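Local atomic coordinates of blue copper protein (Hyphomicrobium denitrificans, PDB entry 3EF4), a protein that probably carries electrons in the periplasm, using a single bound copper ion in a cupredoxin-type blue copper site. Residues Thr16-Pro21 / Lys112-Gly117; Asp30-Val35 / Val89-Gly94; His41-Val46 / Lys63-Asn68. All coordinates share one frame; numbering follows the deposited sequence.

How the contacts relate
The three contacts are nested along the chain: 41-46 with 63-68 lies inside the loop closed by 30-35 with 89-94, which itself lies inside the loop closed by 16-21 with 112-117. Contacts 2 and 3 have centres about 10 Å apart and meet directly, because strands 31-35 and 65-68 are neighbours. Contact 1 is about 14 Å from contact 2 and about 15 Å from contact 3, centre to centre, and brings helix 109-119 to the corner before strand 18-26. Phe19 packs against residues of both other contacts. Together they join the helix, the cupredoxin core and the copper end of the molecule, where His41 binds the metal.

Contact 1: Thr16-Pro21 / Lys112-Gly117; sequences TMVFQP and KKRLDG
The guanidinium of Arg114 meets the backbone of Thr16 and Met17 end-on, with both terminal nitrogens directed at one carbonyl oxygen. NH1 donates to Thr16 O at 2.8 Å and NH2 donates to the same oxygen at 3.0 Å, the shared acceptor lying close to the guanidinium plane. NH2 also makes a weak, strongly bent bond of 2.9 Å to Met17 O, and another weak one to Gly86 O. This is the tight part of the contact. Val18 CG1 closes over one face of the group, toward its rim, 3.7 Å from Arg114 NH2. The Arg114 side chain reaches this spot through a bend at its second torsion (chi2 -123°). Beyond NH1 the contact loosens: Thr16 is exposed, its OG1 stays 4.4 Å from Arg114 NH1, and its CB points away from the helix. A leucine in place of Arg114 would probably leave Thr16 O without its two donors and the corner at Met17 less firmly tied to the helix. The same corner lies beside the copper site, where the Met17 side chain touches His41 and His82. The arrangement, a C-terminal helix laid against the copper-binding beta sandwich, is that of the pseudoazurin form of the cupredoxin fold.

Contact 2: Asp30-Val35 / Val89-Gly94; sequences DTVKFV and VLVQVG
At the end of the strand that carries Val89 and Val91 against Phe34 and Val32, Gln92 NE2 donates a nearly straight hydrogen bond of 2.8 Å to Gly94 O (163° at the hydrogen). The acceptor lies in the amide plane of Gln92, and OE1 of the same amide accepts from Val123 N, so both ends of the group are engaged and its rotation is fixed. Between the two strands themselves the contact is wholly apolar and buried. Their axes run nearly antiparallel, at 167°, but their closest approach is 10.1 Å, far beyond backbone hydrogen bonding, and side chains fill the distance. Val32 CG2 and Val91 CG1 meet at 4.1 Å, the two valines lying alongside and pointing opposite ways. Two methyls pack against the Phe34 ring: Val89 CG1 comes in obliquely, 3.9 Å from CE2, while Val91 CG2 sits at the ring edge, 4.3 Å from CZ. With CG of Phe34 anti to its carbonyl carbon (chi1 -59°), the ring is carried across to both valines. Val5 and Phe19 line the same interior. Here the two strands face each other across the apolar interior of the cupredoxin beta sandwich, the fold of this plastocyanin/azurin family.

Contact 3: His41-Val46 / Lys63-Asn68; sequences HNAESV and KEVVFN. With CU (copper (II) ion), chain D.
The two backbones pass without a direct hydrogen bond, closest where the CA atoms of Ala43 and Val65 stand 7.0 Å apart. They belong to the cupredoxin fold, where 44-45 and 65-68 are the outermost strands of the sheet and 41-46 leads out of the copper site. Side chains and one water span the separation. Ala43 CB faces Val65 CG1 at 3.9 Å, and the same methyl lies 3.7 Å from Ala43 O. The Val65 torsion puts it there, turning CG1 into the position flanked by both backbone neighbours of CA, N and C (chi1 69°). Phe34 of the neighbouring strand touches both residues and extends this apolar patch into the core. Beside the apolar pair the link is polar: a water accepts from Ala43 N at 3.2 Å and donates to Lys63 O at 2.8 Å, tying the two backbones that do not bond directly. Asn42 is held from both ends of its amide. ND2 donates to Gly59 O and also, almost straight at 170°, to Glu44 OE1 through the anti lone pair of that oxygen. OD1 accepts from Ala80 N, next to the copper ligand Cys79, and so links the residue after His41 to the loop holding the other ligands. Cys79, His82 and Met87 complete the type 1 site. The His41 ring is gripped at both nitrogens: NE2 is hydrogen-bonded to Asn9 OD1, while ND1 binds the copper at 2.0 Å.

Contact 1: Thr16-Pro21 / Lys112-Gly117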
loop_
_atom_site.group_PDB
_atom_site.type_symbol
_atom_site.label_atom_id
_atom_site.label_comp_id
_atom_site.label_asym_id
_atom_site.label_seq_id
_atom_site.Cartn_x
_atom_site.Cartn_y
_atom_site.Cartn_z
ATOM N N THR A 16 -7.613 -6.398 12.069
ATOM C CA THR A 16 -7.443 -5.005 12.503
ATOM C C THR A 16 -6.250 -4.274 11.838
ATOM O O THR A 16 -5.231 -4.821 11.467
ATOM C CB THR A 16 -7.209 -4.902 14.004
ATOM O OG1 THR A 16 -6.006 -5.665 14.269
ATOM C CG2 THR A 16 -8.400 -5.452 14.784
ATOM N N MET A 17 -6.420 -2.966 11.743
ATOM C CA MET A 17 -5.503 -1.974 11.187
ATOM C C MET A 17 -5.139 -2.383 9.753
ATOM O O MET A 17 -4.066 -2.867 9.432
ATOM C CB MET A 17 -4.248 -1.827 12.029
ATOM C CG MET A 17 -4.547 -1.665 13.488
ATOM S SD MET A 17 -5.594 -0.215 13.767
ATOM C CE MET A 17 -5.479 -0.131 15.558
ATOM N N VAL A 18 -6.115 -2.179 8.906
ATOM C CA VAL A 18 -6.003 -2.626 7.538
ATOM C C VAL A 18 -6.292 -1.555 6.521
ATOM O O VAL A 18 -7.149 -0.689 6.697
ATOM C CB VAL A 18 -6.950 -3.827 7.267
ATOM C CG1 VAL A 18 -6.628 -4.967 8.203
ATOM C CG2 VAL A 18 -8.391 -3.423 7.424
ATOM N N PHE A 19 -5.562 -1.658 5.403
ATOM C CA PHE A 19 -5.976 -1.023 4.182
ATOM C C PHE A 19 -6.884 -1.981 3.421
ATOM O O PHE A 19 -6.546 -3.159 3.278
ATOM C CB PHE A 19 -4.738 -0.699 3.332
ATOM C CG PHE A 19 -3.881 0.428 3.823
ATOM C CD1 PHE A 19 -4.245 1.756 3.749
ATOM C CD2 PHE A 19 -2.650 0.153 4.380
ATOM C CE1 PHE A 19 -3.416 2.755 4.195
ATOM C CE2 PHE A 19 -1.814 1.143 4.811
ATOM C CZ PHE A 19 -2.197 2.477 4.725
ATOM N N GLN A 20 -8.007 -1.501 2.950
ATOM C CA GLN A 20 -8.960 -2.327 2.237
ATOM C C GLN A 20 -9.219 -1.747 0.851
ATOM O O GLN A 20 -9.793 -0.634 0.763
ATOM C CB GLN A 20 -10.277 -2.415 3.015
ATOM C CG GLN A 20 -11.242 -3.393 2.347
ATOM C CD GLN A 20 -12.156 -4.057 3.351
ATOM O OE1 GLN A 20 -12.820 -3.331 4.110
ATOM N NE2 GLN A 20 -12.256 -5.398 3.393
ATOM N N PRO A 21 -8.819 -2.439 -0.206
ATOM C CA PRO A 21 -8.087 -3.714 -0.229
ATOM C C PRO A 21 -6.629 -3.504 0.128
ATOM O O PRO A 21 -6.093 -2.391 0.059
ATOM C CB PRO A 21 -8.198 -4.179 -1.681
ATOM C CG PRO A 21 -8.369 -2.926 -2.473
ATOM C CD PRO A 21 -9.077 -1.963 -1.575
ATOM N N LYS A 112 5.111 -8.200 7.888
ATOM C CA LYS A 112 5.630 -9.270 7.044
ATOM C C LYS A 112 4.503 -10.185 6.607
ATOM O O LYS A 112 4.388 -10.542 5.425
ATOM C CB LYS A 112 6.734 -10.034 7.802
ATOM C CG LYS A 112 7.327 -11.214 7.056
ATOM C CD LYS A 112 8.402 -11.920 7.848
ATOM C CE LYS A 112 9.381 -12.735 7.073
ATOM N NZ LYS A 112 10.416 -13.196 8.069
ATOM N N LYS A 113 3.658 -10.597 7.519
ATOM C CA LYS A 113 2.546 -11.469 7.186
ATOM C C LYS A 113 1.655 -10.819 6.165
ATOM O O LYS A 113 1.306 -11.425 5.152
ATOM C CB LYS A 113 1.745 -11.784 8.457
ATOM C CG LYS A 113 0.537 -12.651 8.184
ATOM C CD LYS A 113 -0.174 -13.037 9.498
ATOM C CE LYS A 113 -1.447 -13.773 9.071
ATOM N N ARG A 114 1.270 -9.583 6.406
ATOM C CA ARG A 114 0.315 -8.953 5.510
ATOM C C ARG A 114 0.935 -8.628 4.164
ATOM O O ARG A 114 0.290 -8.850 3.131
ATOM C CB ARG A 114 -0.254 -7.705 6.172
ATOM C CG ARG A 114 -0.971 -8.069 7.500
ATOM C CD ARG A 114 -2.353 -7.592 7.386
ATOM N NE ARG A 114 -3.102 -7.851 8.635
ATOM C CZ ARG A 114 -3.490 -6.923 9.501
ATOM N NH1 ARG A 114 -4.192 -7.310 10.559
ATOM N NH2 ARG A 114 -3.233 -5.621 9.390
ATOM N N LEU A 115 2.156 -8.115 4.153
ATOM C CA LEU A 115 2.804 -7.820 2.874
ATOM C C LEU A 115 3.026 -9.111 2.101
ATOM O O LEU A 115 2.855 -9.120 0.894
ATOM C CB LEU A 115 4.104 -7.058 3.098
ATOM C CG LEU A 115 4.865 -6.667 1.816
ATOM C CD1 LEU A 115 4.039 -5.833 0.857
ATOM C CD2 LEU A 115 6.125 -5.912 2.243
ATOM N N ASP A 116 3.401 -10.216 2.743
ATOM C CA ASP A 116 3.582 -11.436 2.021
ATOM C C ASP A 116 2.289 -11.879 1.361
ATOM O O ASP A 116 2.282 -12.367 0.227
ATOM C CB ASP A 116 4.111 -12.540 2.935
ATOM C CG ASP A 116 5.584 -12.445 3.216
ATOM O OD1 ASP A 116 6.262 -11.524 2.727
ATOM O OD2 ASP A 116 6.050 -13.312 4.016
ATOM N N GLY A 117 1.169 -11.725 2.061
ATOM C CA GLY A 117 -0.126 -12.032 1.472
ATOM C C GLY A 117 -0.432 -11.184 0.247
ATOM O O GLY A 117 -1.022 -11.682 -0.716
#

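Contact 2: Asp30-Val35 / Val89-Gly94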
loop_
_atom_site.group_PDB
_atom_site.type_symbol
_atom_site.label_atom_id
_atom_site.label_comp_id
_atom_site.label_asym_id
_atom_site.label_seq_id
_atom_site.Cartn_x
_atom_site.Cartn_y
_atom_site.Cartn_z
ATOM N N ASP A 30 -3.765 5.906 -13.682
ATOM C CA ASP A 30 -4.794 5.775 -12.671
ATOM C C ASP A 30 -4.397 6.530 -11.413
ATOM O O ASP A 30 -3.258 6.810 -11.122
ATOM C CB ASP A 30 -5.016 4.311 -12.302
ATOM C CG ASP A 30 -5.719 3.533 -13.397
ATOM O OD1 ASP A 30 -5.817 2.297 -13.236
ATOM O OD2 ASP A 30 -6.168 4.105 -14.412
ATOM N N THR A 31 -5.390 6.837 -10.623
ATOM C CA THR A 31 -5.124 7.355 -9.298
ATOM C C THR A 31 -5.563 6.320 -8.272
ATOM O O THR A 31 -6.537 5.577 -8.441
ATOM C CB THR A 31 -5.858 8.651 -8.954
ATOM O OG1 THR A 31 -7.218 8.313 -9.269
ATOM C CG2 THR A 31 -5.582 9.837 -9.830
ATOM N N VAL A 32 -4.840 6.282 -7.171
ATOM C CA VAL A 32 -5.260 5.497 -6.036
ATOM C C VAL A 32 -5.461 6.471 -4.880
ATOM O O VAL A 32 -4.527 7.161 -4.445
ATOM C CB VAL A 32 -4.249 4.396 -5.652
ATOM C CG1 VAL A 32 -4.787 3.560 -4.499
ATOM C CG2 VAL A 32 -3.943 3.520 -6.861
ATOM N N LYS A 33 -6.685 6.578 -4.392
ATOM C CA LYS A 33 -7.009 7.472 -3.281
ATOM C C LYS A 33 -7.165 6.668 -2.012
ATOM O O LYS A 33 -7.998 5.741 -1.962
ATOM C CB LYS A 33 -8.364 8.189 -3.498
ATOM C CG LYS A 33 -8.634 8.991 -4.668
ATOM C CD LYS A 33 -9.878 9.855 -4.414
ATOM C CE LYS A 33 -9.678 11.070 -5.323
ATOM N NZ LYS A 33 -10.832 12.021 -5.157
ATOM N N PHE A 34 -6.380 7.023 -1.022
ATOM C CA PHE A 34 -6.430 6.448 0.313
ATOM C C PHE A 34 -7.318 7.346 1.159
ATOM O O PHE A 34 -7.032 8.538 1.294
ATOM C CB PHE A 34 -5.002 6.363 0.906
ATOM C CG PHE A 34 -4.086 5.516 0.039
ATOM C CD1 PHE A 34 -3.396 6.079 -1.019
ATOM C CD2 PHE A 34 -3.988 4.156 0.267
ATOM C CE1 PHE A 34 -2.633 5.278 -1.836
ATOM C CE2 PHE A 34 -3.201 3.351 -0.558
ATOM C CZ PHE A 34 -2.534 3.940 -1.608
ATOM N N VAL A 35 -8.431 6.776 1.627
ATOM C CA VAL A 35 -9.459 7.572 2.263
ATOM C C VAL A 35 -9.592 7.224 3.744
ATOM O O VAL A 35 -9.508 6.048 4.096
ATOM C CB VAL A 35 -10.813 7.437 1.540
ATOM C CG1 VAL A 35 -10.696 8.009 0.123
ATOM C CG2 VAL A 35 -11.345 6.004 1.516
ATOM N N VAL A 89 -0.022 -1.851 2.432
ATOM C CA VAL A 89 -0.750 -2.020 1.182
ATOM C C VAL A 89 0.249 -2.057 0.048
ATOM O O VAL A 89 1.292 -1.403 0.079
ATOM C CB VAL A 89 -1.792 -0.903 1.016
ATOM C CG1 VAL A 89 -1.151 0.495 1.062
ATOM C CG2 VAL A 89 -2.614 -1.063 -0.254
ATOM N N LEU A 90 -0.105 -2.805 -0.993
ATOM C CA LEU A 90 0.714 -3.008 -2.157
ATOM C C LEU A 90 -0.090 -2.587 -3.396
ATOM O O LEU A 90 -1.156 -3.140 -3.666
ATOM C CB LEU A 90 1.126 -4.466 -2.279
ATOM C CG LEU A 90 2.064 -4.843 -3.446
ATOM C CD1 LEU A 90 3.364 -4.084 -3.357
ATOM C CD2 LEU A 90 2.326 -6.345 -3.493
ATOM N N VAL A 91 0.439 -1.641 -4.154
ATOM C CA VAL A 91 -0.195 -1.194 -5.392
ATOM C C VAL A 91 0.687 -1.667 -6.541
ATOM O O VAL A 91 1.886 -1.354 -6.569
ATOM C CB VAL A 91 -0.345 0.324 -5.451
ATOM C CG1 VAL A 91 -0.960 0.775 -6.757
ATOM C CG2 VAL A 91 -1.182 0.811 -4.281
ATOM N N GLN A 92 0.108 -2.380 -7.484
ATOM C CA GLN A 92 0.801 -2.781 -8.711
ATOM C C GLN A 92 0.352 -1.917 -9.854
ATOM O O GLN A 92 -0.837 -1.878 -10.177
ATOM C CB GLN A 92 0.443 -4.214 -9.035
ATOM C CG GLN A 92 1.144 -4.670 -10.316
ATOM C CD GLN A 92 0.909 -6.150 -10.616
ATOM O OE1 GLN A 92 0.483 -6.934 -9.747
ATOM N NE2 GLN A 92 1.248 -6.532 -11.838
ATOM N N VAL A 93 1.313 -1.246 -10.467
ATOM C CA VAL A 93 1.076 -0.439 -11.644
ATOM C C VAL A 93 1.604 -1.198 -12.849
ATOM O O VAL A 93 2.824 -1.347 -13.004
ATOM C CB VAL A 93 1.755 0.943 -11.533
ATOM C CG1 VAL A 93 1.430 1.795 -12.752
ATOM C CG2 VAL A 93 1.368 1.632 -10.240
ATOM N N GLY A 94 0.713 -1.717 -13.672
ATOM C CA GLY A 94 1.241 -2.441 -14.830
ATOM C C GLY A 94 2.086 -3.625 -14.473
ATOM O O GLY A 94 1.760 -4.375 -13.546
#

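Contact 3: His41-Val46 / Lys63-Asn68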
loop_
_atom_site.group_PDB
_atom_site.type_symbol
_atom_site.label_atom_id
_atom_site.label_comp_id
_atom_site.label_asym_id
_atom_site.label_seq_id
_atom_site.Cartn_x
_atom_site.Cartn_y
_atom_site.Cartn_z
ATOM N N HIS A 41 -5.450 7.197 10.943
ATOM C CA HIS A 41 -4.570 6.489 10.038
ATOM C C HIS A 41 -3.926 7.436 9.061
ATOM O O HIS A 41 -4.359 8.564 8.910
ATOM C CB HIS A 41 -5.347 5.457 9.250
ATOM C CG HIS A 41 -6.090 4.455 10.070
ATOM N ND1 HIS A 41 -5.445 3.392 10.679
ATOM C CD2 HIS A 41 -7.409 4.391 10.395
ATOM C CE1 HIS A 41 -6.350 2.707 11.331
ATOM N NE2 HIS A 41 -7.566 3.276 11.191
ATOM N N ASN A 42 -2.902 7.003 8.367
ATOM C CA ASN A 42 -2.426 7.681 7.190
ATOM C C ASN A 42 -1.969 6.655 6.160
ATOM O O ASN A 42 -1.977 5.457 6.380
ATOM C CB ASN A 42 -1.342 8.708 7.456
ATOM C CG ASN A 42 0.073 8.168 7.562
ATOM O OD1 ASN A 42 0.292 7.078 8.063
ATOM N ND2 ASN A 42 0.998 8.967 7.057
ATOM N N ALA A 43 -1.515 7.191 5.030
ATOM C CA ALA A 43 -0.866 6.351 4.012
ATOM C C ALA A 43 0.361 7.094 3.537
ATOM O O ALA A 43 0.313 8.270 3.191
ATOM C CB ALA A 43 -1.778 6.048 2.854
ATOM N N GLU A 44 1.492 6.417 3.543
ATOM C CA GLU A 44 2.764 6.989 3.083
ATOM C C GLU A 44 3.642 5.900 2.511
ATOM O O GLU A 44 3.600 4.726 2.921
ATOM C CB GLU A 44 3.459 7.737 4.215
ATOM C CG GLU A 44 3.926 6.863 5.371
ATOM C CD GLU A 44 4.574 7.717 6.415
ATOM O OE1 GLU A 44 3.897 8.498 7.072
ATOM O OE2 GLU A 44 5.799 7.694 6.585
ATOM N N SER A 45 4.515 6.271 1.597
ATOM C CA SER A 45 5.461 5.348 1.031
ATOM C C SER A 45 6.332 4.670 2.063
ATOM O O SER A 45 6.781 5.331 3.003
ATOM C CB SER A 45 6.392 6.120 0.075
ATOM O OG SER A 45 5.686 6.749 -0.958
ATOM N N VAL A 46 6.606 3.395 1.875
ATOM C CA VAL A 46 7.696 2.740 2.589
ATOM C C VAL A 46 8.945 3.065 1.784
ATOM O O VAL A 46 9.235 2.451 0.776
ATOM C CB VAL A 46 7.437 1.252 2.740
ATOM C CG1 VAL A 46 8.599 0.554 3.412
ATOM C CG2 VAL A 46 6.198 1.022 3.607
ATOM N N LYS A 63 -6.065 12.127 7.057
ATOM C CA LYS A 63 -6.407 12.801 5.802
ATOM C C LYS A 63 -6.368 11.843 4.623
ATOM O O LYS A 63 -5.674 10.856 4.590
ATOM C CB LYS A 63 -5.450 13.941 5.463
ATOM C CG LYS A 63 -5.323 14.938 6.599
ATOM C CD LYS A 63 -6.239 16.121 6.555
ATOM C CE LYS A 63 -5.753 17.126 7.616
ATOM N NZ LYS A 63 -6.042 16.560 8.976
ATOM N N GLU A 64 -7.168 12.154 3.606
ATOM C CA GLU A 64 -7.076 11.564 2.295
ATOM C C GLU A 64 -5.727 11.911 1.694
ATOM O O GLU A 64 -5.208 13.002 1.906
ATOM C CB GLU A 64 -8.198 12.099 1.404
ATOM C CG GLU A 64 -8.315 11.391 0.077
ATOM C CD GLU A 64 -7.840 12.186 -1.098
ATOM O OE1 GLU A 64 -8.174 11.728 -2.228
ATOM O OE2 GLU A 64 -7.169 13.179 -0.797
ATOM N N VAL A 65 -5.176 11.005 0.910
ATOM C CA VAL A 65 -4.006 11.260 0.079
ATOM C C VAL A 65 -4.113 10.397 -1.176
ATOM O O VAL A 65 -4.723 9.319 -1.156
ATOM C CB VAL A 65 -2.733 10.952 0.868
ATOM C CG1 VAL A 65 -2.537 9.461 1.161
ATOM C CG2 VAL A 65 -1.493 11.500 0.143
ATOM N N VAL A 66 -3.536 10.873 -2.248
ATOM C CA VAL A 66 -3.502 10.182 -3.530
ATOM C C VAL A 66 -2.109 9.741 -3.885
ATOM O O VAL A 66 -1.100 10.400 -3.603
ATOM C CB VAL A 66 -4.139 11.193 -4.519
ATOM C CG1 VAL A 66 -3.099 12.013 -5.244
ATOM C CG2 VAL A 66 -5.093 10.544 -5.519
ATOM N N PHE A 67 -2.078 8.591 -4.537
ATOM C CA PHE A 67 -0.943 8.077 -5.276
ATOM C C PHE A 67 -1.295 8.179 -6.772
ATOM O O PHE A 67 -2.310 7.589 -7.196
ATOM C CB PHE A 67 -0.613 6.636 -4.926
ATOM C CG PHE A 67 0.407 5.976 -5.830
ATOM C CD1 PHE A 67 0.120 4.748 -6.403
ATOM C CD2 PHE A 67 1.618 6.543 -6.118
ATOM C CE1 PHE A 67 0.994 4.090 -7.234
ATOM C CE2 PHE A 67 2.502 5.876 -6.962
ATOM C CZ PHE A 67 2.208 4.659 -7.499
ATOM N N ASN A 68 -0.512 8.892 -7.502
ATOM C CA ASN A 68 -0.722 9.029 -8.949
ATOM C C ASN A 68 0.101 7.957 -9.634
ATOM O O ASN A 68 1.312 8.066 -9.776
ATOM C CB ASN A 68 -0.319 10.414 -9.425
ATOM C CG ASN A 68 -1.126 11.535 -8.821
ATOM O OD1 ASN A 68 -0.564 12.538 -8.337
ATOM N ND2 ASN A 68 -2.394 11.364 -8.830
HETATM CU CU CU D . -3.488 2.951 10.581
HETATM O O HOH W 1 -2.967 10.054 4.836
#